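Local structure of p-nitrophenyl phosphatase (Pho2) (Archaeoglobus fulgidus, 3QGM) at residues Thr77-Arg82 / Val183-Pro188; Ala81-Arg86 / Arg146-Asn151. The protein probably acts as a phosphatase of the haloacid dehalogenase (HAD) superfamily that hydrolyses phosphate esters with the help of a bound metal ion. One frame throughout, in Å; residues are numbered along the deposited sequence.

Interaction 1 (Thr77-Arg82 / Val183-Pro188); sequences TYATAR and VVVGKP
Ala79 opens the contact from helix 76-87: its CB points at the Val185 side chain and meets the methyl CG1 at 3.5 Å. This is a plain apolar touch, and Ile192 of helix 190-200 also packs on Ala79. One residue further on, Thr80 meets Val185 with its hydroxyl. Thr80 OG1 lies 3.4 Å from both CG2 and CB of Val185, so it sits beside the root of the branch. The chi1 of -67° sets OG1 next to the backbone N of Thr80, and there it hydrogen-bonds the carbonyl O of Ala76, one turn earlier in the helix. With CG1 of Val185 anti to its backbone N (chi1 -180°), that methyl reaches Ala79 CB and also borders the Thr80 hydroxyl, while CG2 lies against Thr80. Val185 itself follows strand 183-184. Cut back to alanine, Val185 would keep its CB beside Thr80 but is likely to open a gap where its two methyls met Ala79 CB and Thr80 OG1. No hydrogen bond joins the two segments. The one polar side-chain atom in the contact is satisfied within its own helix, so this buried junction rests on van der Waals packing, with the hydroxyl meeting Val185 as bulk and not as a bonding partner.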
loop_
_atom_site.group_PDB
_atom_site.type_symbol
_atom_site.label_atom_id
_atom_site.label_comp_id
_atom_site.label_asym_id
_atom_site.label_seq_id
_atom_site.Cartn_x
_atom_site.Cartn_y
_atom_site.Cartn_z
ATOM N N THR A 77 -6.422 -4.234 19.744
ATOM C CA THR A 77 -6.212 -5.660 19.536
ATOM C C THR A 77 -7.362 -6.442 20.202
ATOM O O THR A 77 -8.052 -7.273 19.573
ATOM C CB THR A 77 -4.885 -6.137 20.140
ATOM O OG1 THR A 77 -4.807 -5.723 21.508
ATOM C CG2 THR A 77 -3.638 -5.581 19.319
ATOM N N TYR A 78 -7.615 -6.107 21.463
ATOM C CA TYR A 78 -8.748 -6.753 22.200
ATOM C C TYR A 78 -10.113 -6.391 21.570
ATOM O O TYR A 78 -11.014 -7.253 21.449
ATOM C CB TYR A 78 -8.666 -6.329 23.671
ATOM C CG TYR A 78 -9.842 -6.637 24.557
ATOM C CD1 TYR A 78 -9.876 -7.819 25.265
ATOM C CD2 TYR A 78 -10.911 -5.737 24.715
ATOM C CE1 TYR A 78 -10.913 -8.139 26.119
ATOM C CE2 TYR A 78 -12.024 -6.061 25.577
ATOM C CZ TYR A 78 -11.983 -7.278 26.267
ATOM O OH TYR A 78 -12.969 -7.692 27.138
ATOM N N ALA A 79 -10.286 -5.120 21.169
ATOM C CA ALA A 79 -11.590 -4.678 20.722
ATOM C C ALA A 79 -11.882 -5.484 19.468
ATOM O O ALA A 79 -13.011 -5.954 19.266
ATOM C CB ALA A 79 -11.635 -3.126 20.447
ATOM N N THR A 80 -10.852 -5.678 18.640
ATOM C CA THR A 80 -11.051 -6.274 17.334
ATOM C C THR A 80 -11.439 -7.739 17.479
ATOM O O THR A 80 -12.367 -8.217 16.795
ATOM C CB THR A 80 -9.775 -6.153 16.464
ATOM O OG1 THR A 80 -9.549 -4.767 16.156
ATOM C CG2 THR A 80 -9.917 -6.997 15.187
ATOM N N ALA A 81 -10.728 -8.431 18.385
ATOM C CA ALA A 81 -10.947 -9.862 18.674
ATOM C C ALA A 81 -12.350 -10.099 19.224
ATOM O O ALA A 81 -13.087 -10.937 18.711
ATOM C CB ALA A 81 -9.862 -10.417 19.665
ATOM N N ARG A 82 -12.759 -9.308 20.208
ATOM C CA ARG A 82 -14.111 -9.441 20.771
ATOM C C ARG A 82 -15.244 -9.071 19.790
ATOM O O ARG A 82 -16.285 -9.726 19.781
ATOM C CB ARG A 82 -14.240 -8.588 22.036
ATOM C CG ARG A 82 -13.271 -8.985 23.108
ATOM C CD ARG A 82 -13.466 -10.359 23.704
ATOM N NE ARG A 82 -12.235 -10.752 24.416
ATOM C CZ ARG A 82 -12.143 -11.682 25.366
ATOM N NH1 ARG A 82 -13.237 -12.347 25.802
ATOM N NH2 ARG A 82 -10.944 -11.923 25.919
ATOM N N VAL A 183 -14.908 -3.271 8.252
ATOM C CA VAL A 183 -15.013 -2.659 9.561
ATOM C C VAL A 183 -13.618 -2.224 9.970
ATOM O O VAL A 183 -12.693 -3.007 9.903
ATOM C CB VAL A 183 -15.533 -3.671 10.608
ATOM C CG1 VAL A 183 -15.610 -3.029 12.011
ATOM C CG2 VAL A 183 -16.911 -4.205 10.191
ATOM N N VAL A 184 -13.472 -0.958 10.337
ATOM C CA VAL A 184 -12.299 -0.483 11.045
ATOM C C VAL A 184 -12.713 -0.329 12.527
ATOM O O VAL A 184 -13.725 0.320 12.823
ATOM C CB VAL A 184 -11.866 0.839 10.472
ATOM C CG1 VAL A 184 -10.634 1.378 11.230
ATOM C CG2 VAL A 184 -11.566 0.707 8.897
ATOM N N VAL A 185 -11.956 -0.937 13.440
ATOM C CA VAL A 185 -12.295 -0.945 14.873
ATOM C C VAL A 185 -11.835 0.335 15.571
ATOM O O VAL A 185 -12.643 0.988 16.267
ATOM C CB VAL A 185 -11.749 -2.206 15.536
ATOM C CG1 VAL A 185 -12.083 -2.265 17.056
ATOM C CG2 VAL A 185 -12.316 -3.410 14.793
ATOM N N GLY A 186 -10.575 0.724 15.351
ATOM C CA GLY A 186 -9.916 1.757 16.160
ATOM C C GLY A 186 -10.430 3.162 15.891
ATOM O O GLY A 186 -11.158 3.386 14.923
ATOM N N LYS A 187 -10.009 4.113 16.715
ATOM C CA LYS A 187 -10.311 5.518 16.492
ATOM C C LYS A 187 -9.844 6.016 15.123
ATOM O O LYS A 187 -8.706 5.741 14.733
ATOM C CB LYS A 187 -9.676 6.388 17.583
ATOM C CG LYS A 187 -10.216 6.084 19.047
ATOM C CD LYS A 187 -9.432 6.886 20.080
ATOM C CE LYS A 187 -8.014 6.390 20.266
ATOM N NZ LYS A 187 -7.288 7.248 21.237
ATOM N N PRO A 188 -10.687 6.821 14.431
ATOM C CA PRO A 188 -11.955 7.405 14.955
ATOM C C PRO A 188 -13.235 6.585 14.757
ATOM O O PRO A 188 -14.352 7.087 15.013
ATOM C CB PRO A 188 -12.048 8.736 14.206
ATOM C CG PRO A 188 -11.427 8.431 12.868
ATOM C CD PRO A 188 -10.258 7.491 13.192
#

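Interaction 2 (Ala81-Arg86 / Arg146-Asn151); sequences ARFIAR and RYIATN
Ile84 and Ile148 form the buried part of this contact. Ile84 CD1 lies 4.0 Å from Ile148 CG1, and the two isoleucines lie alongside one another, pointing opposite ways. The CB of Ile84 does not point at the strand. Its extended chain (chi2 178°) carries CD1 across to it. Ile148 does point at the helix, and its own CD1 turns to Phe83, 4.1 Å from CE2. It approaches the ring obliquely. Val122 of strand 120-123 also packs on Ile84, and Val183 and Val185 pack on Ile148. Helix 76-87 lies here against a five-stranded parallel sheet, in which strand 146-149 runs between strands 120-123 and 183-184. This is consistent with the alpha/beta cap domain of UmpH-like HAD phosphatases. Segments 81-86 and 146-149 run roughly antiparallel, at 154°, and their axes come within 10.2 Å. The other side, at the start of the strand, is nearer solvent: Phe83 and Arg146 are both partly exposed. Arg146 NH2 sits at the edge of the Phe83 ring, near its plane, 4.1 Å from CZ. Because NH2 lies at the ring edge and not over a face, the group is not stacked on the ring. The arginine chain runs across the phenylalanine, with its flat end tilted 32° from the ring plane. Its charge is met by Glu87, the last residue of the same helix, through a salt bridge from NH2.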
loop_
_atom_site.group_PDB
_atom_site.type_symbol
_atom_site.label_atom_id
_atom_site.label_comp_id
_atom_site.label_asym_id
_atom_site.label_seq_id
_atom_site.Cartn_x
_atom_site.Cartn_y
_atom_site.Cartn_z
ATOM N N ALA A 81 -10.728 -8.431 18.385
ATOM C CA ALA A 81 -10.947 -9.862 18.674
ATOM C C ALA A 81 -12.350 -10.099 19.224
ATOM O O ALA A 81 -13.087 -10.937 18.711
ATOM C CB ALA A 81 -9.862 -10.417 19.665
ATOM N N ARG A 82 -12.759 -9.308 20.208
ATOM C CA ARG A 82 -14.111 -9.441 20.771
ATOM C C ARG A 82 -15.244 -9.071 19.790
ATOM O O ARG A 82 -16.285 -9.726 19.781
ATOM C CB ARG A 82 -14.240 -8.588 22.036
ATOM C CG ARG A 82 -13.271 -8.985 23.108
ATOM C CD ARG A 82 -13.466 -10.359 23.704
ATOM N NE ARG A 82 -12.235 -10.752 24.416
ATOM C CZ ARG A 82 -12.143 -11.682 25.366
ATOM N NH1 ARG A 82 -13.237 -12.347 25.802
ATOM N NH2 ARG A 82 -10.944 -11.923 25.919
ATOM N N PHE A 83 -15.032 -8.052 18.966
ATOM C CA PHE A 83 -15.959 -7.737 17.888
ATOM C C PHE A 83 -16.214 -8.981 16.992
ATOM O O PHE A 83 -17.330 -9.317 16.663
ATOM C CB PHE A 83 -15.432 -6.531 17.061
ATOM C CG PHE A 83 -16.324 -6.158 15.922
ATOM C CD1 PHE A 83 -17.295 -5.181 16.074
ATOM C CD2 PHE A 83 -16.247 -6.838 14.714
ATOM C CE1 PHE A 83 -18.188 -4.881 15.009
ATOM C CE2 PHE A 83 -17.097 -6.544 13.656
ATOM C CZ PHE A 83 -18.083 -5.577 13.807
ATOM N N ILE A 84 -15.167 -9.670 16.586
ATOM C CA ILE A 84 -15.342 -10.821 15.738
ATOM C C ILE A 84 -16.071 -11.972 16.448
ATOM O O ILE A 84 -16.961 -12.617 15.883
ATOM C CB ILE A 84 -13.990 -11.267 15.178
ATOM C CG1 ILE A 84 -13.401 -10.098 14.362
ATOM C CG2 ILE A 84 -14.160 -12.522 14.358
ATOM C CD1 ILE A 84 -12.000 -10.308 13.723
ATOM N N ALA A 85 -15.625 -12.243 17.660
ATOM C CA ALA A 85 -16.098 -13.361 18.461
ATOM C C ALA A 85 -17.607 -13.243 18.734
ATOM O O ALA A 85 -18.352 -14.254 18.719
ATOM C CB ALA A 85 -15.326 -13.372 19.755
ATOM N N ARG A 86 -18.050 -12.019 19.009
ATOM C CA ARG A 86 -19.480 -11.742 19.193
ATOM C C ARG A 86 -20.263 -12.003 17.930
ATOM O O ARG A 86 -21.336 -12.574 17.957
ATOM C CB ARG A 86 -19.691 -10.307 19.596
ATOM C CG ARG A 86 -19.291 -10.107 20.989
ATOM C CD ARG A 86 -19.342 -8.690 21.320
ATOM N NE ARG A 86 -18.616 -8.419 22.544
ATOM C CZ ARG A 86 -18.307 -7.196 22.943
ATOM N NH1 ARG A 86 -18.643 -6.147 22.194
ATOM N NH2 ARG A 86 -17.662 -7.024 24.087
ATOM N N ARG A 146 -14.778 -11.561 4.952
ATOM C CA ARG A 146 -15.039 -10.402 5.767
ATOM C C ARG A 146 -13.696 -9.873 6.270
ATOM O O ARG A 146 -12.847 -10.632 6.686
ATOM C CB ARG A 146 -15.945 -10.823 6.939
ATOM C CG ARG A 146 -16.283 -9.728 7.933
ATOM C CD ARG A 146 -17.772 -9.917 8.358
ATOM N NE ARG A 146 -18.219 -8.966 9.362
ATOM C CZ ARG A 146 -18.736 -7.764 9.085
ATOM N NH1 ARG A 146 -18.880 -7.347 7.831
ATOM N NH2 ARG A 146 -19.117 -6.973 10.089
ATOM N N TYR A 147 -13.551 -8.564 6.273
ATOM C CA TYR A 147 -12.265 -7.930 6.362
ATOM C C TYR A 147 -12.338 -6.867 7.454
ATOM O O TYR A 147 -13.026 -5.862 7.330
ATOM C CB TYR A 147 -11.918 -7.401 4.953
ATOM C CG TYR A 147 -10.758 -6.441 4.805
ATOM C CD1 TYR A 147 -9.800 -6.267 5.803
ATOM C CD2 TYR A 147 -10.612 -5.738 3.623
ATOM C CE1 TYR A 147 -8.742 -5.369 5.635
ATOM C CE2 TYR A 147 -9.567 -4.832 3.439
ATOM C CZ TYR A 147 -8.628 -4.658 4.436
ATOM O OH TYR A 147 -7.632 -3.735 4.233
ATOM N N ILE A 148 -11.628 -7.128 8.547
ATOM C CA ILE A 148 -11.566 -6.226 9.660
ATOM C C ILE A 148 -10.159 -5.653 9.835
ATOM O O ILE A 148 -9.155 -6.374 9.750
ATOM C CB ILE A 148 -11.917 -6.948 10.978
ATOM C CG1 ILE A 148 -13.098 -7.896 10.751
ATOM C CG2 ILE A 148 -12.257 -5.886 12.037
ATOM C CD1 ILE A 148 -14.404 -7.179 10.575
ATOM N N ALA A 149 -10.085 -4.384 10.140
ATOM C CA ALA A 149 -8.799 -3.772 10.485
ATOM C C ALA A 149 -8.852 -3.259 11.931
ATOM O O ALA A 149 -9.858 -2.741 12.396
ATOM C CB ALA A 149 -8.442 -2.651 9.517
ATOM N N THR A 150 -7.743 -3.429 12.631
ATOM C CA THR A 150 -7.612 -3.020 14.006
ATOM C C THR A 150 -7.721 -1.513 14.164
ATOM O O THR A 150 -8.378 -0.997 15.085
ATOM C CB THR A 150 -6.245 -3.519 14.564
ATOM O OG1 THR A 150 -5.177 -3.099 13.689
ATOM C CG2 THR A 150 -6.209 -5.059 14.668
ATOM N N ASN A 151 -7.086 -0.797 13.252
ATOM C CA ASN A 151 -7.014 0.651 13.343
ATOM C C ASN A 151 -6.640 1.237 11.963
ATOM O O ASN A 151 -6.058 0.511 11.144
ATOM C CB ASN A 151 -5.966 1.070 14.396
ATOM C CG ASN A 151 -4.567 0.701 14.015
ATOM O OD1 ASN A 151 -4.248 -0.483 13.872
ATOM N ND2 ASN A 151 -3.682 1.702 13.939
#

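In the fold
From the N terminus, the chain first passes through part of the six-stranded parallel sheet that carries the metal site. Strand 73-75 of that sheet leads directly into helix 76-87, where both contacts start. Interaction 2 closes the shorter loop, when the chain comes back as strand 146-149. Interaction 1 closes a longer one at 183-188, and it begins slightly earlier on the helix, so the loop of interaction 2 lies within it. The two share Ala81 and Arg82. Their strands are neighbours in the second parallel sheet, joined by probable backbone hydrogen bonds from Ala149 to Val183 and Val185. Together they set a helix that leaves the first sheet against strand 146-149 and the end of strand 183-184.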